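Carbohydrate oxidase (Microdochium nivale, PDB 3RJA) oxidises the C1 hydroxyl of mono-, oligo- and polysaccharides to the corresponding lactones with a bound FAD, passing the electrons to oxygen to give hydrogen peroxide. Local coordinates at residues A[15-19]-A[20-24]; A[415-419]-A[420-424]; A[436-439]-A[440-444]. All coordinates share one frame; numbering follows the deposited sequence.

Contact 1 of 3, residues A[15-19]-A[20-24]; sequences DIPGT and ADYER. With ABL ((2R,3R,4R,5R)-4,5-dihydroxy-2-(hydroxymethyl)-6-oxopiperidin-3-yl beta-D-glucopyranoside), chain H.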
loop_
_atom_site.group_PDB
_atom_site.type_symbol
_atom_site.label_atom_id
_atom_site.label_comp_id
_atom_site.label_asym_id
_atom_site.label_seq_id
_atom_site.Cartn_x
_atom_site.Cartn_y
_atom_site.Cartn_z
ATOM N N ASP A 15 -16.847 17.849 11.415
ATOM C CA ASP A 15 -17.535 18.145 10.167
ATOM C C ASP A 15 -19.046 18.208 10.432
ATOM O O ASP A 15 -19.568 17.503 11.283
ATOM C CB ASP A 15 -17.232 17.106 9.067
ATOM C CG ASP A 15 -15.829 17.216 8.494
ATOM O OD1 ASP A 15 -15.155 18.268 8.609
ATOM O OD2 ASP A 15 -15.386 16.212 7.887
ATOM N N ILE A 16 -19.723 19.064 9.685
ATOM C CA ILE A 16 -21.164 19.272 9.812
ATOM C C ILE A 16 -21.837 18.608 8.626
ATOM O O ILE A 16 -21.603 19.023 7.494
ATOM C CB ILE A 16 -21.522 20.791 9.792
ATOM C CG1 ILE A 16 -20.969 21.488 11.032
ATOM C CG2 ILE A 16 -23.045 21.004 9.684
ATOM C CD1 ILE A 16 -21.067 20.649 12.271
ATOM N N PRO A 17 -22.676 17.570 8.868
ATOM C CA PRO A 17 -23.351 16.986 7.692
ATOM C C PRO A 17 -24.008 18.062 6.836
ATOM O O PRO A 17 -24.623 18.981 7.375
ATOM C CB PRO A 17 -24.404 16.057 8.305
ATOM C CG PRO A 17 -23.835 15.683 9.631
ATOM C CD PRO A 17 -23.065 16.874 10.120
ATOM N N GLY A 18 -23.824 17.959 5.520
ATOM C CA GLY A 18 -24.455 18.862 4.576
ATOM C C GLY A 18 -23.509 19.932 4.046
ATOM O O GLY A 18 -23.864 20.655 3.117
ATOM N N THR A 19 -22.315 20.048 4.641
ATOM C CA THR A 19 -21.350 21.069 4.222
ATOM C C THR A 19 -20.288 20.458 3.287
ATOM O O THR A 19 -20.085 19.225 3.276
ATOM C CB THR A 19 -20.649 21.726 5.423
ATOM O OG1 THR A 19 -19.837 20.765 6.106
ATOM C CG2 THR A 19 -21.648 22.322 6.403
ATOM N N ALA A 20 -19.602 21.320 2.538
ATOM C CA ALA A 20 -18.540 20.886 1.633
ATOM C C ALA A 20 -17.526 19.986 2.339
ATOM O O ALA A 20 -17.261 18.892 1.852
ATOM C CB ALA A 20 -17.828 22.093 0.981
ATOM N N ASP A 21 -16.974 20.441 3.467
ATOM C CA ASP A 21 -15.976 19.657 4.186
ATOM C C ASP A 21 -16.491 18.259 4.522
ATOM O O ASP A 21 -15.780 17.291 4.322
ATOM C CB ASP A 21 -15.491 20.381 5.443
ATOM C CG ASP A 21 -14.402 21.409 5.135
ATOM O OD1 ASP A 21 -13.202 21.075 5.266
ATOM O OD2 ASP A 21 -14.739 22.544 4.738
ATOM N N TYR A 22 -17.738 18.168 4.996
ATOM C CA TYR A 22 -18.303 16.862 5.353
ATOM C C TYR A 22 -18.406 15.965 4.112
ATOM O O TYR A 22 -17.897 14.844 4.123
ATOM C CB TYR A 22 -19.668 17.001 6.050
ATOM C CG TYR A 22 -20.291 15.672 6.430
ATOM C CD1 TYR A 22 -21.078 14.967 5.530
ATOM C CD2 TYR A 22 -20.090 15.129 7.691
ATOM C CE1 TYR A 22 -21.653 13.741 5.883
ATOM C CE2 TYR A 22 -20.634 13.917 8.044
ATOM C CZ TYR A 22 -21.415 13.223 7.138
ATOM O OH TYR A 22 -21.979 12.014 7.520
ATOM N N GLU A 23 -19.026 16.485 3.040
ATOM C CA GLU A 23 -19.166 15.743 1.793
ATOM C C GLU A 23 -17.818 15.248 1.252
ATOM O O GLU A 23 -17.729 14.120 0.797
ATOM C CB GLU A 23 -19.923 16.542 0.710
ATOM C CG GLU A 23 -21.410 16.851 1.067
ATOM C CD GLU A 23 -22.293 15.617 1.201
ATOM O OE1 GLU A 23 -22.334 14.813 0.257
ATOM O OE2 GLU A 23 -22.956 15.453 2.251
ATOM N N ARG A 24 -16.793 16.109 1.277
ATOM C CA ARG A 24 -15.454 15.726 0.876
ATOM C C ARG A 24 -14.877 14.616 1.790
ATOM O O ARG A 24 -14.384 13.607 1.303
ATOM C CB ARG A 24 -14.517 16.942 0.895
ATOM C CG ARG A 24 -13.033 16.568 0.735
ATOM C CD ARG A 24 -12.096 17.795 0.724
ATOM N NE ARG A 24 -10.768 17.400 1.186
ATOM C CZ ARG A 24 -9.669 18.155 1.100
ATOM N NH1 ARG A 24 -9.738 19.359 0.535
ATOM N NH2 ARG A 24 -8.499 17.703 1.577
HETATM C C1A ABL H . -17.030 21.269 8.298
HETATM O O1A ABL H . -17.776 20.364 7.857
HETATM C C2A ABL H . -17.365 22.750 8.110
HETATM O O2A ABL H . -18.152 22.845 6.926
HETATM C C3A ABL H . -16.087 23.576 7.893
HETATM O O3A ABL H . -16.458 24.966 7.852
HETATM C C4A ABL H . -15.126 23.356 9.027
HETATM O O1 ABL H . -13.925 24.124 8.823
HETATM C C5A ABL H . -14.702 21.867 8.909
HETATM N N5 ABL H . -15.882 20.985 8.953
HETATM C C6A ABL H . -13.809 21.478 10.109
HETATM O O6A ABL H . -14.228 22.151 11.281
HETATM C C1 ABL H . -13.535 25.189 9.725
HETATM C C2 ABL H . -12.186 25.766 9.256
HETATM O O2 ABL H . -11.180 24.748 9.247
HETATM C C3 ABL H . -11.749 26.905 10.167
HETATM O O3 ABL H . -10.624 27.517 9.564
HETATM C C4 ABL H . -12.918 27.916 10.388
HETATM O O4 ABL H . -12.570 28.844 11.404
HETATM C C5 ABL H . -14.204 27.183 10.787
HETATM O O5 ABL H . -14.485 26.230 9.751
HETATM C C6 ABL H . -15.402 28.099 11.074
HETATM O O6 ABL H . -15.755 28.971 10.031
#

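Contact 2 of 3, residues A[415-419]-A[420-424]; sequences KALPK and SDWGM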
loop_
_atom_site.group_PDB
_atom_site.type_symbol
_atom_site.label_atom_id
_atom_site.label_comp_id
_atom_site.label_asym_id
_atom_site.label_seq_id
_atom_site.Cartn_x
_atom_site.Cartn_y
_atom_site.Cartn_z
ATOM N N LYS A 415 -4.758 -22.860 -5.068
ATOM C CA LYS A 415 -5.030 -24.281 -5.088
ATOM C C LYS A 415 -3.744 -25.051 -5.432
ATOM O O LYS A 415 -3.613 -26.203 -5.048
ATOM C CB LYS A 415 -6.190 -24.631 -6.033
ATOM C CG LYS A 415 -5.853 -24.614 -7.533
ATOM C CD LYS A 415 -7.091 -24.923 -8.357
ATOM C CE LYS A 415 -6.693 -25.225 -9.798
ATOM N NZ LYS A 415 -7.847 -25.232 -10.763
ATOM N N ALA A 416 -2.776 -24.397 -6.094
ATOM C CA ALA A 416 -1.541 -25.091 -6.515
ATOM C C ALA A 416 -0.406 -25.040 -5.492
ATOM O O ALA A 416 0.684 -25.576 -5.730
ATOM C CB ALA A 416 -1.064 -24.567 -7.832
ATOM N N LEU A 417 -0.646 -24.400 -4.353
ATOM C CA LEU A 417 0.462 -24.126 -3.418
ATOM C C LEU A 417 0.180 -24.559 -1.991
ATOM O O LEU A 417 -0.967 -24.497 -1.544
ATOM C CB LEU A 417 0.798 -22.618 -3.422
ATOM C CG LEU A 417 1.379 -21.981 -4.692
ATOM C CD1 LEU A 417 1.434 -20.435 -4.525
ATOM C CD2 LEU A 417 2.764 -22.572 -5.044
ATOM N N PRO A 418 1.222 -24.964 -1.251
ATOM C CA PRO A 418 0.939 -25.152 0.175
ATOM C C PRO A 418 0.649 -23.769 0.775
ATOM O O PRO A 418 1.176 -22.773 0.274
ATOM C CB PRO A 418 2.244 -25.714 0.739
ATOM C CG PRO A 418 3.298 -25.334 -0.219
ATOM C CD PRO A 418 2.650 -25.111 -1.582
ATOM N N LYS A 419 -0.172 -23.720 1.825
ATOM C CA LYS A 419 -0.575 -22.452 2.429
ATOM C C LYS A 419 0.618 -21.645 2.931
ATOM O O LYS A 419 0.593 -20.418 2.930
ATOM C CB LYS A 419 -1.612 -22.680 3.534
ATOM C CG LYS A 419 -2.964 -23.213 3.005
ATOM C CD LYS A 419 -4.114 -23.003 3.994
ATOM C CE LYS A 419 -4.104 -24.043 5.107
ATOM N NZ LYS A 419 -4.400 -25.415 4.588
ATOM N N SER A 420 1.679 -22.330 3.332
ATOM C CA SER A 420 2.850 -21.649 3.836
ATOM C C SER A 420 3.588 -20.846 2.744
ATOM O O SER A 420 4.446 -20.039 3.053
ATOM C CB SER A 420 3.804 -22.679 4.443
ATOM O OG SER A 420 4.527 -23.312 3.400
ATOM N N ASP A 421 3.288 -21.105 1.472
ATOM C CA ASP A 421 4.033 -20.468 0.373
ATOM C C ASP A 421 3.480 -19.106 -0.061
ATOM O O ASP A 421 4.075 -18.422 -0.896
ATOM C CB ASP A 421 4.093 -21.389 -0.838
ATOM C CG ASP A 421 5.357 -22.236 -0.874
ATOM O OD1 ASP A 421 6.046 -22.352 0.163
ATOM O OD2 ASP A 421 5.664 -22.783 -1.954
ATOM N N TRP A 422 2.336 -18.723 0.484
ATOM C CA TRP A 422 1.672 -17.533 -0.029
ATOM C C TRP A 422 1.004 -16.752 1.080
ATOM O O TRP A 422 0.599 -17.327 2.101
ATOM C CB TRP A 422 0.692 -17.873 -1.155
ATOM C CG TRP A 422 -0.517 -18.694 -0.754
ATOM C CD1 TRP A 422 -0.641 -20.077 -0.803
ATOM C CD2 TRP A 422 -1.779 -18.196 -0.263
ATOM N NE1 TRP A 422 -1.900 -20.444 -0.379
ATOM C CE2 TRP A 422 -2.612 -19.318 -0.035
ATOM C CE3 TRP A 422 -2.280 -16.910 0.011
ATOM C CZ2 TRP A 422 -3.920 -19.195 0.463
ATOM C CZ3 TRP A 422 -3.581 -16.779 0.502
ATOM C CH2 TRP A 422 -4.388 -17.926 0.735
ATOM N N GLY A 423 0.903 -15.435 0.861
ATOM C CA GLY A 423 0.143 -14.569 1.744
ATOM C C GLY A 423 -0.651 -13.573 0.938
ATOM O O GLY A 423 -0.735 -13.685 -0.270
ATOM N N MET A 424 -1.225 -12.593 1.628
ATOM C CA MET A 424 -1.938 -11.493 0.986
ATOM C C MET A 424 -1.480 -10.191 1.617
ATOM O O MET A 424 -1.086 -10.166 2.765
ATOM C CB MET A 424 -3.467 -11.677 1.132
ATOM C CG MET A 424 -3.977 -12.851 0.295
ATOM S SD MET A 424 -5.753 -13.059 0.327
ATOM C CE MET A 424 -5.977 -14.004 -1.168
HETATM O O HOH W 1 -2.963 -23.023 -0.706
#

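Contact 3 of 3, residues A[436-439]-A[440-444]; sequences DYAT and KVYYG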
loop_
_atom_site.group_PDB
_atom_site.type_symbol
_atom_site.label_atom_id
_atom_site.label_comp_id
_atom_site.label_asym_id
_atom_site.label_seq_id
_atom_site.Cartn_x
_atom_site.Cartn_y
_atom_site.Cartn_z
ATOM N N ASP A 436 -10.349 -13.824 11.255
ATOM C CA ASP A 436 -9.289 -14.805 11.488
ATOM C C ASP A 436 -8.537 -15.179 10.219
ATOM O O ASP A 436 -7.308 -15.265 10.223
ATOM C CB ASP A 436 -9.841 -16.079 12.149
ATOM C CG ASP A 436 -10.490 -15.811 13.488
ATOM O OD1 ASP A 436 -9.984 -14.994 14.287
ATOM O OD2 ASP A 436 -11.545 -16.414 13.730
ATOM N N TYR A 437 -9.267 -15.443 9.146
ATOM C CA TYR A 437 -8.641 -15.845 7.900
ATOM C C TYR A 437 -7.807 -14.690 7.339
ATOM O O TYR A 437 -6.660 -14.884 6.946
ATOM C CB TYR A 437 -9.695 -16.310 6.888
ATOM C CG TYR A 437 -9.108 -16.841 5.601
ATOM C CD1 TYR A 437 -8.661 -18.163 5.498
ATOM C CD2 TYR A 437 -9.002 -16.028 4.470
ATOM C CE1 TYR A 437 -8.126 -18.651 4.298
ATOM C CE2 TYR A 437 -8.465 -16.521 3.256
ATOM C CZ TYR A 437 -8.033 -17.826 3.183
ATOM O OH TYR A 437 -7.495 -18.295 1.987
ATOM N N ALA A 438 -8.392 -13.492 7.308
ATOM C CA ALA A 438 -7.715 -12.316 6.732
ATOM C C ALA A 438 -6.399 -12.072 7.452
ATOM O O ALA A 438 -5.366 -11.906 6.816
ATOM C CB ALA A 438 -8.602 -11.088 6.835
ATOM N N THR A 439 -6.426 -12.086 8.787
ATOM C CA THR A 439 -5.214 -11.754 9.522
ATOM C C THR A 439 -4.213 -12.874 9.365
ATOM O O THR A 439 -3.012 -12.639 9.388
ATOM C CB THR A 439 -5.490 -11.372 10.997
ATOM O OG1 THR A 439 -6.193 -12.444 11.662
ATOM C CG2 THR A 439 -6.326 -10.062 11.067
ATOM N N LYS A 440 -4.702 -14.097 9.148
ATOM C CA LYS A 440 -3.784 -15.208 8.912
ATOM C C LYS A 440 -3.003 -15.004 7.608
ATOM O O LYS A 440 -1.817 -15.230 7.579
ATOM C CB LYS A 440 -4.519 -16.556 8.892
ATOM C CG LYS A 440 -3.606 -17.783 9.123
ATOM C CD LYS A 440 -4.313 -19.098 8.715
ATOM C CE LYS A 440 -4.336 -19.242 7.184
ATOM N NZ LYS A 440 -5.700 -19.513 6.628
ATOM N N VAL A 441 -3.665 -14.583 6.529
ATOM C CA VAL A 441 -2.945 -14.435 5.258
ATOM C C VAL A 441 -2.203 -13.103 5.165
ATOM O O VAL A 441 -1.170 -13.027 4.484
ATOM C CB VAL A 441 -3.852 -14.680 4.004
ATOM C CG1 VAL A 441 -4.362 -16.114 3.987
ATOM C CG2 VAL A 441 -5.044 -13.669 3.936
ATOM N N TYR A 442 -2.708 -12.058 5.846
ATOM C CA TYR A 442 -2.047 -10.745 5.791
ATOM C C TYR A 442 -0.740 -10.700 6.596
ATOM O O TYR A 442 0.156 -9.894 6.288
ATOM C CB TYR A 442 -2.954 -9.608 6.314
ATOM C CG TYR A 442 -4.149 -9.161 5.456
ATOM C CD1 TYR A 442 -4.154 -9.228 4.065
ATOM C CD2 TYR A 442 -5.266 -8.612 6.087
ATOM C CE1 TYR A 442 -5.289 -8.779 3.321
ATOM C CE2 TYR A 442 -6.376 -8.207 5.392
ATOM C CZ TYR A 442 -6.390 -8.269 4.021
ATOM O OH TYR A 442 -7.515 -7.784 3.421
ATOM N N TYR A 443 -0.638 -11.529 7.647
ATOM C CA TYR A 443 0.468 -11.396 8.581
ATOM C C TYR A 443 1.371 -12.631 8.774
ATOM O O TYR A 443 2.346 -12.530 9.472
ATOM C CB TYR A 443 -0.025 -10.860 9.927
ATOM C CG TYR A 443 -0.655 -9.486 9.829
ATOM C CD1 TYR A 443 0.088 -8.380 9.373
ATOM C CD2 TYR A 443 -2.006 -9.295 10.151
ATOM C CE1 TYR A 443 -0.514 -7.099 9.255
ATOM C CE2 TYR A 443 -2.599 -8.034 10.027
ATOM C CZ TYR A 443 -1.848 -6.952 9.586
ATOM O OH TYR A 443 -2.438 -5.720 9.502
ATOM N N GLY A 444 1.038 -13.768 8.157
ATOM C CA GLY A 444 1.972 -14.905 8.038
ATOM C C GLY A 444 2.611 -15.300 9.358
ATOM O O GLY A 444 1.906 -15.464 10.373
#

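Contact 1 of 3, residues A[15-19]-A[20-24]
The backbone folds Asp15 back to within 5.0 Å of Tyr22, CA to CA, through a type II turn from Ile16 to Thr19 that runs straight into the helix beginning at Ala20. Gly18 suits the third place of that turn, where a positive phi would press any side chain against the preceding carbonyl. Thr19 is the N-cap residue, and the first helical bond from it, Glu23 N to Thr19 O at 2.9 Å, is almost straight. Tyr22 has its CG anti to the backbone N (chi1 180°), which swings the ring out of the helix and back over the turn. There the CA of Pro17 sits over one face, 3.7 Å from the ring centroid, a CH-pi contact that proline holds in position, its phi fixed near -50°. Asp15 CB meets the same ring at its edge, near CD2. The turn and the helix start also receive the sugar analogue. Ile16 N donates to the lactam oxygen O1A of ABL at 3.0 Å, and Thr19 OG1 stands 2.7 Å from that O1A and 2.8 Å from Ile16 O, so where its single proton goes is not settled. Asp15 OD1 lies 2.8 Å from the lactam N5 of ABL, while Asp21 brings its CB against the lactam and sends its carboxylate to a salt bridge with Arg90. The two carboxylates are near each other, and the arginine probably eases their repulsion. A capped helix start joined to a tight turn thus forms a surface sugar-binding site, separate from the ABL site at the flavin.

Contact 2 of 3, residues A[415-419]-A[420-424]
Trp422 carries its indole between the backbone N and the carbonyl carbon (chi1 66°), which folds the ring back over the residues before it, where the backbone of Leu417 points its CB toward the pyrrole part of that ring. The setting is a single 3-10 turn that links the helix 403-414 to the edge strand 422-423 of the large antiparallel sheet. Asp421 N donates to Pro418 O at 2.9 Å, reaching it from above the carbonyl plane; the next bond, from Trp422 N to Lys419 O, is long and weak. Proline fits the start of such a turn because its ring fixes phi and its missing N-H costs nothing there. Its CG and CD lie across the side chain of Asp421, with CG 3.8 Å from Asp421 CG, so the methylenes rest against the carboxylate carbon. Asp421 OD1 also has a long, weak ion pair with Lys327. Tryptophan offers a broad surface for this junction: Leu417 CB approaches its CD1 at 3.9 Å, obliquely to the ring, while Lys419 O stands over one face, offset toward the rim. The indole also packs on Leu324 and Leu326 of strand 318-326. The side chain of Lys419 is exposed, as suits a lysine. The polar edge of the indole is served by one water lying in the ring plane, which accepts from Trp422 NE1 at 2.8 Å and donates to Leu417 O at 2.6 Å.

Contact 3 of 3, residues A[436-439]-A[440-444]
Tyr437 and Val441, one turn apart, meet in the last turns of the helix 435-443, in the berberine-like region. Backbone bonds of the i to i+4 kind hold the helix together: Val441 N to Tyr437 O at 3.0 Å and Tyr442 N to Ala438 O at 2.8 Å are well directed, whereas Tyr443 N to Thr439 O is weak as the helix runs out. Gly444 then leaves the helix with positive phi, a conformation that favours glycine. Apolar packing follows the same spacing. Val441 CG1 lies over one face of the Tyr437 ring, 4.1 Å from CZ and offset toward the rim, and the small Ala438 leaves room for Tyr442, whose CE2 rests 3.9 Å from Ala438 CB. Polar ends find their partners within the protein: Tyr442 OH bonds to Gln467 and Asp430 N, Thr439 OG1 to Arg435 O within the helix, and Asp436 forms a salt bridge with Arg470. Lys440 makes a looser contact with a ring. With CG anti to its backbone N (chi1 -160°) and a bend further out, its chain turns back along the helix and sets NZ obliquely against the ring of Tyr437, 3.4 Å from CD1.

In the fold
Contact 1 is at the surface, about 44 Å from contact 2 and 35 Å from contact 3 between centres, and on the opposite side of the chain's centre from contact 2. Contact 2 is also a surface contact, whereas contact 3 is partly buried. These last two are neighbours: strand 422-423 and helix 435-443 follow one another, Met424 N probably bonds to Val441 O at 2.9 Å, and Trp422 packs on both Tyr437 and Val441. Their chemistry follows their place. Contact 1 gathers polar groups round a sugar analogue, contact 2 joins a 3-10 turn, a tryptophan and a bridging water, and contact 3 is chiefly helical packing, with the side chain of Tyr443 about 8 Å from the FAD.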